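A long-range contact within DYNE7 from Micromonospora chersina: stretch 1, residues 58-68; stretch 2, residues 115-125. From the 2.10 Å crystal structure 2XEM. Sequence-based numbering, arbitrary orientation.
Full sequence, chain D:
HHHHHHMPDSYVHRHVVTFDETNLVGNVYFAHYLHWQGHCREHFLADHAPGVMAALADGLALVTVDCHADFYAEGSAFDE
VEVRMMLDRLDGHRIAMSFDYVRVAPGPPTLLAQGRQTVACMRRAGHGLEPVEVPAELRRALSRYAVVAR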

ATOM      1  N   ASP D  58      -6.865 -16.342  16.626  1.00 50.52           N
ATOM      2  CA  ASP D  58      -7.248 -17.671  17.093  1.00 51.70           C
ATOM      3  C   ASP D  58      -8.362 -18.297  16.217  1.00 53.06           C
ATOM      4  O   ASP D  58      -9.191 -19.077  16.702  1.00 53.38           O
ATOM      5  CB  ASP D  58      -7.664 -17.582  18.581  1.00 55.44           C
ATOM      6  CG  ASP D  58      -7.704 -18.914  19.322  1.00 73.45           C
ATOM      7  OD1 ASP D  58      -6.631 -19.547  19.473  1.00 74.92           O
ATOM      8  OD2 ASP D  58      -8.805 -19.319  19.749  1.00 82.56           O
ATOM      9  N   GLY D  59      -8.368 -17.949  14.932  1.00 47.67           N
ATOM     10  CA  GLY D  59      -9.244 -18.586  13.953  1.00 47.27           C
ATOM     11  C   GLY D  59     -10.496 -17.837  13.525  1.00 47.93           C
ATOM     12  O   GLY D  59     -11.084 -18.183  12.492  1.00 48.75           O
ATOM     13  N   LEU D  60     -10.948 -16.835  14.315  1.00 39.93           N
ATOM     14  CA  LEU D  60     -12.032 -15.955  13.866  1.00 36.04           C
ATOM     15  C   LEU D  60     -11.513 -15.013  12.766  1.00 33.05           C
ATOM     16  O   LEU D  60     -10.392 -14.531  12.856  1.00 30.97           O
ATOM     17  CB  LEU D  60     -12.634 -15.160  15.038  1.00 35.53           C
ATOM     18  CG  LEU D  60     -13.852 -14.250  14.727  1.00 38.83           C
ATOM     19  CD1 LEU D  60     -15.118 -15.056  14.430  1.00 38.30           C
ATOM     20  CD2 LEU D  60     -14.116 -13.284  15.859  1.00 40.65           C
ATOM     21  N   ALA D  61     -12.325 -14.766  11.740  1.00 27.74           N
ATOM     22  CA  ALA D  61     -12.016 -13.834  10.672  1.00 27.83           C
ATOM     23  C   ALA D  61     -13.214 -12.943  10.363  1.00 32.41           C
ATOM     24  O   ALA D  61     -14.374 -13.389  10.382  1.00 30.68           O
ATOM     25  CB  ALA D  61     -11.594 -14.598   9.418  1.00 29.48           C
ATOM     26  N   LEU D  62     -12.917 -11.668  10.098  1.00 31.48           N
ATOM     27  CA  LEU D  62     -13.892 -10.729   9.552  1.00 32.56           C
ATOM     28  C   LEU D  62     -13.715 -10.695   8.056  1.00 34.76           C
ATOM     29  O   LEU D  62     -12.673 -10.245   7.556  1.00 36.42           O
ATOM     30  CB  LEU D  62     -13.761  -9.325  10.167  1.00 32.75           C
ATOM     31  CG  LEU D  62     -13.966  -9.187  11.687  1.00 39.63           C
ATOM     32  CD1 LEU D  62     -13.820  -7.739  12.101  1.00 40.53           C
ATOM     33  CD2 LEU D  62     -15.313  -9.713  12.160  1.00 42.70           C
ATOM     34  N   VAL D  63     -14.706 -11.216   7.338  1.00 28.52           N
ATOM     35  CA  VAL D  63     -14.635 -11.316   5.880  1.00 27.00           C
ATOM     36  C   VAL D  63     -15.499 -10.201   5.261  1.00 27.45           C
ATOM     37  O   VAL D  63     -16.697 -10.108   5.558  1.00 25.35           O
ATOM     38  CB  VAL D  63     -15.062 -12.742   5.450  1.00 32.87           C
ATOM     39  CG1 VAL D  63     -15.190 -12.876   3.924  1.00 33.02           C
ATOM     40  CG2 VAL D  63     -14.104 -13.797   6.037  1.00 32.68           C
ATOM     41  N   THR D  64     -14.886  -9.326   4.446  1.00 20.05           N
ATOM     42  CA  THR D  64     -15.625  -8.269   3.769  1.00 19.00           C
ATOM     43  C   THR D  64     -16.515  -8.867   2.658  1.00 22.00           C
ATOM     44  O   THR D  64     -16.046  -9.624   1.822  1.00 20.41           O
ATOM     45  CB  THR D  64     -14.673  -7.166   3.249  1.00 23.91           C
ATOM     46  OG1 THR D  64     -13.795  -6.768   4.293  1.00 23.76           O
ATOM     47  CG2 THR D  64     -15.414  -5.931   2.765  1.00 19.63           C
ATOM     48  N   VAL D  65     -17.799  -8.520   2.685  1.00 18.88           N
ATOM     49  CA  VAL D  65     -18.837  -8.951   1.720  1.00 19.03           C
ATOM     50  C   VAL D  65     -18.928  -7.899   0.609  1.00 22.34           C
ATOM     51  O   VAL D  65     -19.023  -8.226  -0.579  1.00 22.45           O
ATOM     52  CB  VAL D  65     -20.207  -9.188   2.438  1.00 23.23           C
ATOM     53  CG1 VAL D  65     -21.333  -9.475   1.444  1.00 24.03           C
ATOM     54  CG2 VAL D  65     -20.095 -10.299   3.474  1.00 23.85           C
ATOM     55  N   ASP D  66     -18.936  -6.631   1.001  1.00 18.60           N
ATOM     56  CA  ASP D  66     -18.939  -5.511   0.056  1.00 18.64           C
ATOM     57  C   ASP D  66     -18.401  -4.253   0.722  1.00 21.42           C
ATOM     58  O   ASP D  66     -18.297  -4.202   1.946  1.00 22.51           O
ATOM     59  CB  ASP D  66     -20.347  -5.256  -0.526  1.00 22.04           C
ATOM     60  CG  ASP D  66     -21.466  -5.074   0.498  1.00 33.78           C
ATOM     61  OD1 ASP D  66     -22.457  -5.789   0.406  1.00 42.14           O
ATOM     62  OD2 ASP D  66     -21.332  -4.209   1.391  1.00 27.82           O
ATOM     63  N   CYS D  67     -18.025  -3.265  -0.077  1.00 17.78           N
ATOM     64  CA  CYS D  67     -17.633  -1.953   0.411  1.00 16.86           C
ATOM     65  C   CYS D  67     -17.944  -0.906  -0.666  1.00 19.43           C
ATOM     66  O   CYS D  67     -18.142  -1.243  -1.838  1.00 17.43           O
ATOM     67  CB  CYS D  67     -16.161  -1.934   0.800  1.00 16.69           C
ATOM     68  SG  CYS D  67     -15.041  -2.099  -0.609  1.00 20.48           S
ATOM     69  N   HIS D  68     -17.992   0.358  -0.245  1.00 16.45           N
ATOM     70  CA  HIS D  68     -18.431   1.479  -1.065  1.00 16.71           C
ATOM     71  C   HIS D  68     -17.763   2.751  -0.537  1.00 19.35           C
ATOM     72  O   HIS D  68     -17.525   2.868   0.673  1.00 14.80           O
ATOM     73  CB  HIS D  68     -19.964   1.612  -1.005  1.00 18.22           C
ATOM     74  CG  HIS D  68     -20.514   2.485  -2.093  1.00 22.81           C
ATOM     75  ND1 HIS D  68     -20.687   3.846  -1.909  1.00 25.19           N
ATOM     76  CD2 HIS D  68     -20.837   2.173  -3.373  1.00 25.84           C
ATOM     77  CE1 HIS D  68     -21.132   4.310  -3.069  1.00 25.03           C
ATOM     78  NE2 HIS D  68     -21.234   3.341  -3.981  1.00 26.03           N
ATOM     79  N   GLY D 115     -18.492   6.424   3.224  1.00 17.55           N
ATOM     80  CA  GLY D 115     -18.331   5.036   2.829  1.00 15.78           C
ATOM     81  C   GLY D 115     -19.235   4.089   3.564  1.00 18.33           C
ATOM     82  O   GLY D 115     -19.922   4.470   4.522  1.00 18.58           O
ATOM     83  N   ARG D 116     -19.227   2.830   3.110  1.00 15.53           N
ATOM     84  CA  ARG D 116     -20.004   1.762   3.727  1.00 17.32           C
ATOM     85  C   ARG D 116     -19.257   0.477   3.510  1.00 20.58           C
ATOM     86  O   ARG D 116     -18.574   0.330   2.495  1.00 20.60           O
ATOM     87  CB  ARG D 116     -21.397   1.594   3.060  1.00 18.14           C
ATOM     88  CG  ARG D 116     -22.375   2.713   3.243  1.00 26.25           C
ATOM     89  CD  ARG D 116     -23.753   2.345   2.650  1.00 22.65           C
ATOM     90  NE  ARG D 116     -23.700   1.816   1.267  1.00 28.83           N
ATOM     91  CZ  ARG D 116     -23.737   2.554   0.162  1.00 38.80           C
ATOM     92  NH1 ARG D 116     -23.780   3.880   0.238  1.00 30.91           N
ATOM     93  NH2 ARG D 116     -23.745   1.975  -1.027  1.00 29.25           N
ATOM     94  N   GLN D 117     -19.480  -0.490   4.396  1.00 16.23           N
ATOM     95  CA  GLN D 117     -18.892  -1.817   4.257  1.00 17.64           C
ATOM     96  C   GLN D 117     -19.792  -2.818   4.956  1.00 21.71           C
ATOM     97  O   GLN D 117     -20.340  -2.499   6.020  1.00 19.90           O
ATOM     98  CB  GLN D 117     -17.528  -1.796   4.955  1.00 19.43           C
ATOM     99  CG  GLN D 117     -16.695  -2.998   4.782  1.00 38.24           C
ATOM    100  CD  GLN D 117     -15.480  -2.781   5.615  1.00 45.24           C
ATOM    101  OE1 GLN D 117     -15.469  -3.065   6.811  1.00 36.72           O
ATOM    102  NE2 GLN D 117     -14.494  -2.143   5.032  1.00 30.90           N
ATOM    103  N   THR D 118     -19.918  -4.028   4.380  1.00 17.42           N
ATOM    104  CA  THR D 118     -20.551  -5.150   5.073  1.00 17.50           C
ATOM    105  C   THR D 118     -19.503  -6.186   5.336  1.00 19.54           C
ATOM    106  O   THR D 118     -18.758  -6.542   4.434  1.00 16.83           O
ATOM    107  CB  THR D 118     -21.726  -5.750   4.268  1.00 25.24           C
ATOM    108  OG1 THR D 118     -22.558  -4.700   3.813  1.00 25.41           O
ATOM    109  CG2 THR D 118     -22.555  -6.756   5.086  1.00 22.58           C
ATOM    110  N   VAL D 119     -19.452  -6.682   6.566  1.00 17.60           N
ATOM    111  CA  VAL D 119     -18.550  -7.769   6.948  1.00 18.94           C
ATOM    112  C   VAL D 119     -19.314  -8.979   7.473  1.00 27.78           C
ATOM    113  O   VAL D 119     -20.402  -8.830   8.032  1.00 28.76           O
ATOM    114  CB  VAL D 119     -17.428  -7.339   7.939  1.00 24.64           C
ATOM    115  CG1 VAL D 119     -16.620  -6.161   7.431  1.00 22.53           C
ATOM    116  CG2 VAL D 119     -17.966  -7.114   9.372  1.00 25.84           C
ATOM    117  N   ALA D 120     -18.760 -10.166   7.291  1.00 25.36           N
ATOM    118  CA  ALA D 120     -19.318 -11.386   7.866  1.00 27.71           C
ATOM    119  C   ALA D 120     -18.313 -11.962   8.871  1.00 33.51           C
ATOM    120  O   ALA D 120     -17.109 -11.959   8.609  1.00 31.76           O
ATOM    121  CB  ALA D 120     -19.598 -12.404   6.760  1.00 29.26           C
ATOM    122  N   CYS D 121     -18.799 -12.415  10.032  1.00 32.73           N
ATOM    123  CA  CYS D 121     -17.984 -13.114  11.010  1.00 34.35           C
ATOM    124  C   CYS D 121     -17.878 -14.575  10.579  1.00 33.93           C
ATOM    125  O   CYS D 121     -18.898 -15.238  10.368  1.00 31.06           O
ATOM    126  CB  CYS D 121     -18.591 -12.985  12.405  1.00 37.59           C
ATOM    127  SG  CYS D 121     -18.645 -11.283  13.020  1.00 41.83           S
ATOM    128  N   MET D 122     -16.647 -15.057  10.422  1.00 31.70           N
ATOM    129  CA  MET D 122     -16.389 -16.429   9.989  1.00 34.99           C
ATOM    130  C   MET D 122     -15.285 -17.073  10.797  1.00 43.20           C
ATOM    131  O   MET D 122     -14.488 -16.386  11.429  1.00 41.91           O
ATOM    132  CB  MET D 122     -16.039 -16.522   8.491  1.00 37.71           C
ATOM    133  CG  MET D 122     -16.809 -15.583   7.596  1.00 42.10           C
ATOM    134  SD  MET D 122     -17.532 -16.436   6.206  1.00 49.85           S
ATOM    135  CE  MET D 122     -19.197 -16.262   6.639  1.00 47.23           C
ATOM    136  N   ARG D 123     -15.238 -18.398  10.766  1.00 45.81           N
ATOM    137  CA  ARG D 123     -14.155 -19.178  11.345  1.00 49.16           C
ATOM    138  C   ARG D 123     -13.526 -20.090  10.284  1.00 59.99           C
ATOM    139  O   ARG D 123     -14.208 -20.517   9.347  1.00 58.80           O
ATOM    140  CB  ARG D 123     -14.621 -19.926  12.610  1.00 50.24           C
ATOM    141  CG  ARG D 123     -14.865 -21.415  12.441  1.00 67.06           C
ATOM    142  CD  ARG D 123     -16.306 -21.794  12.673  1.00 76.47           C
ATOM    143  NE  ARG D 123     -16.475 -22.615  13.871  1.00 89.65           N
ATOM    144  CZ  ARG D 123     -17.620 -23.182  14.236  1.00108.02           C
ATOM    145  NH1 ARG D 123     -18.712 -23.025  13.496  1.00 94.65           N
ATOM    146  NH2 ARG D 123     -17.682 -23.915  15.340  1.00 97.81           N
ATOM    147  N   ARG D 124     -12.213 -20.338  10.403  1.00 62.93           N
ATOM    148  CA  ARG D 124     -11.516 -21.277   9.522  1.00 66.19           C
ATOM    149  C   ARG D 124     -11.901 -22.697   9.920  1.00 74.00           C
ATOM    150  O   ARG D 124     -11.668 -23.099  11.066  1.00 74.11           O
ATOM    151  CB  ARG D 124      -9.986 -21.059   9.531  1.00 69.78           C
ATOM    152  CG  ARG D 124      -9.378 -20.783  10.909  1.00 86.49           C
ATOM    153  CD  ARG D 124      -7.900 -20.450  10.823  1.00 99.56           C
ATOM    154  NE  ARG D 124      -7.058 -21.639  10.953  1.00111.35           N
ATOM    155  CZ  ARG D 124      -6.386 -21.968  12.053  1.00128.07           C
ATOM    156  NH1 ARG D 124      -6.445 -21.195  13.132  1.00113.54           N
ATOM    157  NH2 ARG D 124      -5.644 -23.067  12.080  1.00117.31           N
ATOM    158  N   ALA D 125     -12.574 -23.417   9.000  1.00 73.02           N
ATOM    159  CA  ALA D 125     -12.991 -24.802   9.219  1.00 75.77           C
ATOM    160  C   ALA D 125     -11.924 -25.746   8.650  1.00 82.96           C
ATOM    161  O   ALA D 125     -11.062 -26.203   9.407  1.00 83.44           O
ATOM    162  CB  ALA D 125     -14.358 -25.055   8.588  1.00 77.03           C
TER

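Two neighbouring antiparallel β-strands, residues 60-68 and 115-124, are zipped together by a backbone hydrogen-bond ladder that is interrupted by one β-bulge and reinforced on both faces by side-chain contacts. The strand axes approach to 4.4 Å with their N-to-C directions 145° apart, and the two stretches bury 927 Å² between them, both sides summed.

The ladder begins beside Gly-59, whose O accepts a hydrogen bond from Arg-124 N at 3.2 Å. Gly-59 has phi/psi of 102/-19, a conformation in which a CB would be jammed against the carbonyl oxygen of the preceding residue, so the backbone itself calls for glycine. Ala-61 and Met-122 then form a reciprocal pair, Ala-61 N to Met-122 O at 2.7 Å and Met-122 N to Ala-61 O at 2.8 Å. Val-63 and Ala-120 repeat it, with Val-63 N to Ala-120 O at 2.8 Å and Ala-120 N to Val-63 O at 2.7 Å. Between these rungs, Leu-60 faces Arg-123 and Leu-62 faces Cys-121 as non-hydrogen-bonded pairs. Here CA-H...O contacts help fill the gaps, as from Leu-62 CA to Ala-120 O at 3.6 Å.

The register slips by one residue between Thr-64 and Asp-66. Val-65, with phi/psi of -93/-45, is the extra residue of the bulge, and Thr-118 O receives two donors: Val-65 N at 2.8 Å and, more weakly, Asp-66 N at 3.4 Å. Thr-118 N returns a bond to Asp-66 O at 2.9 Å. Beyond the bulge the regular pattern resumes, with His-68 N to Arg-116 O at 2.8 Å and Arg-116 N to His-68 O at 3.0 Å, while Cys-67 and Gln-117 pass closely, CA to CA at 4.0 Å.

Side chains alternate between the two faces except at the bulge. On the face carrying Ala-61, Val-63, Asp-66 and His-68, apolar groups meet first: Val-63 CG2 lies 3.6 Å from Met-122 CG. At the bulge the CA-to-CB bond of Val-65 points toward the other strand, and its CG2 rests 3.9 Å from Ala-120 CB. Next comes a polar pair, in which Thr-118 OG1 donates to Asp-66 OD2 at 2.8 Å; the p rotamer of Asp-66 brings its carboxylate within reach and adds a side-chain bond beside the backbone rung. At the far end, the guanidinium of Arg-116 lies flat on the His-68 ring, centres 4.2 Å apart and planes at 18°, with Arg-116 NH2 3.4 Å from His-68 CG. Such stacking joins two planar π systems face to face.

The face carrying Leu-62, Thr-64 and Cys-67 has chiefly van der Waals contacts. Leu-62 CD2 sits 3.8 Å from Cys-121 SG, and Thr-64 CG2 meets the aliphatic part of Gln-117 at CG, also 3.8 Å away. Thr-64 OG1 and Gln-117 OE1 find their hydrogen-bond partners elsewhere in the structure.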